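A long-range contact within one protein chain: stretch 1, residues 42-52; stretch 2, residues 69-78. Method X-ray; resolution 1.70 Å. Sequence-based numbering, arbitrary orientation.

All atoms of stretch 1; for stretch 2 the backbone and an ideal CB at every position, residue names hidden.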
# COMPACT_ATOMS: atom_id res chain seq x y z
N SER A 42 4.80 -0.89 10.61
CA SER A 42 4.37 0.43 11.07
C SER A 42 3.76 0.38 12.46
O SER A 42 3.67 1.43 13.12
CB SER A 42 3.40 1.04 10.06
OG SER A 42 2.09 0.57 10.26
N THR A 43 3.34 -0.80 12.94
CA THR A 43 2.91 -0.84 14.35
C THR A 43 4.07 -0.75 15.34
O THR A 43 3.83 -0.48 16.52
CB THR A 43 2.10 -2.11 14.67
OG1 THR A 43 2.97 -3.25 14.74
CG2 THR A 43 1.01 -2.34 13.65
N GLY A 44 5.31 -0.95 14.91
CA GLY A 44 6.43 -0.89 15.84
C GLY A 44 6.41 -2.02 16.85
O GLY A 44 6.48 -3.19 16.47
N SER A 45 6.30 -1.70 18.13
CA SER A 45 6.21 -2.71 19.17
C SER A 45 4.83 -2.76 19.82
O SER A 45 4.69 -3.23 20.95
CB SER A 45 7.30 -2.47 20.22
OG SER A 45 8.57 -2.71 19.64
N ASP A 46 3.80 -2.28 19.11
CA ASP A 46 2.43 -2.27 19.59
C ASP A 46 1.80 -3.63 19.29
O ASP A 46 1.03 -3.82 18.34
CB ASP A 46 1.67 -1.12 18.94
CG ASP A 46 0.31 -0.91 19.51
OD1 ASP A 46 -0.13 -1.71 20.37
OD2 ASP A 46 -0.32 0.08 19.10
N MET A 47 2.12 -4.58 20.18
CA MET A 47 1.75 -5.98 20.00
C MET A 47 0.24 -6.18 19.98
O MET A 47 -0.26 -7.10 19.31
CB MET A 47 2.41 -6.80 21.12
CG MET A 47 2.08 -8.27 21.16
SD MET A 47 2.93 -9.01 22.58
CE MET A 47 2.13 -8.17 23.93
N ALA A 48 -0.51 -5.35 20.70
CA ALA A 48 -1.97 -5.46 20.66
C ALA A 48 -2.49 -5.17 19.25
O ALA A 48 -3.36 -5.89 18.73
CB ALA A 48 -2.59 -4.51 21.67
N ASN A 49 -1.93 -4.15 18.61
CA ASN A 49 -2.37 -3.80 17.26
C ASN A 49 -1.95 -4.87 16.26
O ASN A 49 -2.74 -5.27 15.40
CB ASN A 49 -1.80 -2.43 16.85
CG ASN A 49 -2.49 -1.85 15.63
OD1 ASN A 49 -3.47 -2.40 15.13
ND2 ASN A 49 -1.98 -0.71 15.15
N SER A 50 -0.70 -5.33 16.35
CA SER A 50 -0.26 -6.34 15.39
C SER A 50 -1.03 -7.64 15.60
O SER A 50 -1.33 -8.35 14.62
CB SER A 50 1.25 -6.57 15.46
OG SER A 50 1.73 -6.95 16.74
N ASN A 51 -1.40 -7.95 16.84
CA ASN A 51 -2.23 -9.13 17.06
C ASN A 51 -3.58 -8.99 16.38
O ASN A 51 -4.07 -9.95 15.78
CB ASN A 51 -2.43 -9.38 18.56
CG ASN A 51 -1.21 -10.00 19.21
OD1 ASN A 51 -0.33 -10.54 18.54
ND2 ASN A 51 -1.15 -9.91 20.53
N ARG A 52 -4.20 -7.80 16.47
CA ARG A 52 -5.47 -7.57 15.76
C ARG A 52 -5.31 -7.79 14.26
O ARG A 52 -6.12 -8.50 13.62
CB ARG A 52 -5.97 -6.15 16.02
CG ARG A 52 -6.65 -5.92 17.36
CD ARG A 52 -7.09 -4.44 17.50
NE ARG A 52 -7.90 -4.00 16.36
CZ ARG A 52 -9.24 -4.02 16.32
NH1 ARG A 52 -9.93 -4.44 17.37
NH2 ARG A 52 -9.88 -3.60 15.23
N UNK A 69 8.68 -11.81 14.02
CA UNK A 69 8.39 -11.55 15.42
C UNK A 69 6.90 -11.26 15.64
O UNK A 69 6.33 -11.67 16.66
CB UNK A 69 9.24 -10.38 15.92
N UNK A 70 6.26 -10.57 14.69
CA UNK A 70 4.83 -10.30 14.85
C UNK A 70 4.05 -11.61 14.86
O UNK A 70 3.11 -11.76 15.65
CB UNK A 70 4.32 -9.38 13.73
N UNK A 71 4.43 -12.55 13.99
CA UNK A 71 3.76 -13.85 13.99
C UNK A 71 4.02 -14.64 15.27
O UNK A 71 3.11 -15.30 15.79
CB UNK A 71 4.21 -14.67 12.78
N UNK A 72 5.24 -14.61 15.78
CA UNK A 72 5.52 -15.37 17.00
C UNK A 72 4.76 -14.79 18.19
O UNK A 72 4.15 -15.54 18.98
CB UNK A 72 7.02 -15.38 17.29
N UNK A 73 4.73 -13.45 18.30
CA UNK A 73 3.88 -12.79 19.29
C UNK A 73 2.43 -13.24 19.14
O UNK A 73 1.78 -13.60 20.13
CB UNK A 73 3.98 -11.27 19.15
N UNK A 74 1.90 -13.21 17.91
CA UNK A 74 0.49 -13.54 17.70
C UNK A 74 0.20 -14.99 18.08
O UNK A 74 -0.83 -15.28 18.70
CB UNK A 74 0.10 -13.29 16.24
N UNK A 75 1.11 -15.90 17.74
CA UNK A 75 0.91 -17.32 17.98
C UNK A 75 0.92 -17.65 19.46
O UNK A 75 0.32 -18.65 19.88
CB UNK A 75 1.99 -18.13 17.26
N UNK A 76 1.61 -16.85 20.28
CA UNK A 76 1.57 -17.08 21.72
C UNK A 76 0.77 -16.02 22.47
O UNK A 76 0.99 -15.80 23.67
CB UNK A 76 3.00 -17.13 22.27
N UNK A 77 -0.21 -15.40 21.79
CA UNK A 77 -1.07 -14.33 22.26
C UNK A 77 -2.44 -14.87 22.68
O UNK A 77 -2.65 -16.09 22.73
CB UNK A 77 -1.23 -13.26 21.17
N UNK A 78 -3.37 -13.97 23.00
CA UNK A 78 -4.68 -14.31 23.57
C UNK A 78 -5.36 -15.44 22.81
O UNK A 78 -5.75 -15.29 21.64
CB UNK A 78 -5.59 -13.08 23.58

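Helix 69-75 crosses helix 47-52 almost at a right angle, 86° between their N-to-C directions; 70, 73 and 74 meet stretch 1, as does 77 past the helix. Position 69 sends CA-to-CB sideways, with nothing of stretch 1 within 5.5 Å of an ideal CB; any helix-tolerant, probably polar residue would do. It is K69, an extended chain whose end comes nearer without making contact.

Position 70 also points sideways, but its ideal CB lies 4.5 Å from S50 CB, and beyond it the turn from T43 to D46 offers a backbone acceptor, G44 O. A leucine or methionine could cover S50; reaching the carbonyl takes a long side chain with a polar tip. The residue is Y70. Its CD1 packs 3.6 Å from S50 CB, its CE1 passes 3.5 Å from T43 OG1, and its OH comes to 2.8 Å from G44 O, which lies at the ring edge. Whether that hydroxyl's proton goes to this carbonyl is not settled.

At 71 the CA-to-CB bond points away, and 72 is out of reach; stretch 1 sets no preference at either, so many helix-compatible residues would do. They are S71 and R72.

Position 73 points toward stretch 1, its ideal CB 4.1 Å from M47 CG and 4.4 Å from N51 OD1. The methionine invites something large and apolar: leucine, phenylalanine or tryptophan. W73 spans the surface from M47 to the turn. Its CE3 lies 3.8 Å from both M47 CB and S50 OG, the latter at the ring edge, while CH2 reaches 4.1 Å from S45 CA. M47 SD lies 4.6 Å from the centroid of the five-membered ring, oblique to it.

Position 74 is sideways and tight, its ideal CB 3.6 Å from N51 OD1. A small residue would suit, or a larger one whose ring can run past N51. W74, with chi1 t, does the latter: its CD1 lies 3.8 Å from N51 O, and N51 OD1 is 3.2 Å from W74 CA. Nearby, water 1 accepts from S50 OG (2.6 Å) and donates to N51 OD1 (2.7 Å) and Y70 O (3.0 Å), tying the helices together.

Position 75 points away and 76 is out of reach, so stretch 1 leaves both free and many residues would do. A75 needs no partner; Q76 NE2 donates to R72 O at 3.0 Å.

Position 77 points toward stretch 1, its ideal CB 3.4 Å from N51 ND2, which favours a small residue. S77 CB keeps that distance, while S77 OG donates to W74 O at 2.5 Å.

Position 78, at an N-cap, suits Asp, Asn, Ser or Thr; N78 caps a backbone N just beyond the stretch.

Stretch 2 69-78: KYSRWWAQSN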
# COMPACT_ATOMS: atom_id res chain seq x y z
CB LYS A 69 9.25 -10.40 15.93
CG LYS A 69 8.89 -9.03 15.37
CD LYS A 69 9.79 -7.94 15.92
CE LYS A 69 9.51 -6.61 15.22
NZ LYS A 69 10.39 -5.49 15.70
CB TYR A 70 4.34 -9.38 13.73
CG TYR A 70 5.02 -8.02 13.77
CD1 TYR A 70 4.73 -7.11 14.78
CD2 TYR A 70 5.95 -7.66 12.81
CE1 TYR A 70 5.36 -5.87 14.84
CE2 TYR A 70 6.57 -6.42 12.86
CZ TYR A 70 6.28 -5.54 13.87
OH TYR A 70 6.93 -4.32 13.91
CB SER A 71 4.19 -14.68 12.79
OG SER A 71 3.69 -14.11 11.59
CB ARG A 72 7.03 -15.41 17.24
CG ARG A 72 7.78 -16.03 16.06
CD ARG A 72 9.24 -16.38 16.35
NE ARG A 72 10.13 -15.23 16.26
CZ ARG A 72 10.72 -14.83 15.14
NH1 ARG A 72 10.53 -15.49 14.00
NH2 ARG A 72 11.52 -13.76 15.15
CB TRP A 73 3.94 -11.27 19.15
CG TRP A 73 5.25 -10.60 19.39
CD1 TRP A 73 6.36 -11.15 19.95
CD2 TRP A 73 5.55 -9.22 19.13
NE1 TRP A 73 7.36 -10.19 20.03
CE2 TRP A 73 6.88 -9.01 19.53
CE3 TRP A 73 4.83 -8.16 18.58
CZ2 TRP A 73 7.52 -7.76 19.40
CZ3 TRP A 73 5.45 -6.91 18.46
CH2 TRP A 73 6.79 -6.73 18.86
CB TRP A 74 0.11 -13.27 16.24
CG TRP A 74 -1.19 -13.86 15.79
CD1 TRP A 74 -2.46 -13.38 16.03
CD2 TRP A 74 -1.36 -15.06 15.03
NE1 TRP A 74 -3.39 -14.20 15.44
CE2 TRP A 74 -2.74 -15.25 14.83
CE3 TRP A 74 -0.46 -15.99 14.49
CZ2 TRP A 74 -3.25 -16.34 14.11
CZ3 TRP A 74 -0.97 -17.08 13.78
CH2 TRP A 74 -2.36 -17.23 13.59
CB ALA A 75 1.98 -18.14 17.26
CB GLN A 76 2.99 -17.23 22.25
CG GLN A 76 3.68 -18.43 21.60
CD GLN A 76 5.19 -18.33 21.53
OE1 GLN A 76 5.89 -18.86 22.39
NE2 GLN A 76 5.69 -17.65 20.51
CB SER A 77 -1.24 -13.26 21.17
OG SER A 77 -2.13 -13.70 20.14
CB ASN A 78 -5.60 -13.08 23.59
CG ASN A 78 -7.03 -13.41 24.02
OD1 ASN A 78 -7.26 -14.36 24.76
ND2 ASN A 78 -7.99 -12.60 23.57
O HOH W 1 1.48 -9.54 16.77
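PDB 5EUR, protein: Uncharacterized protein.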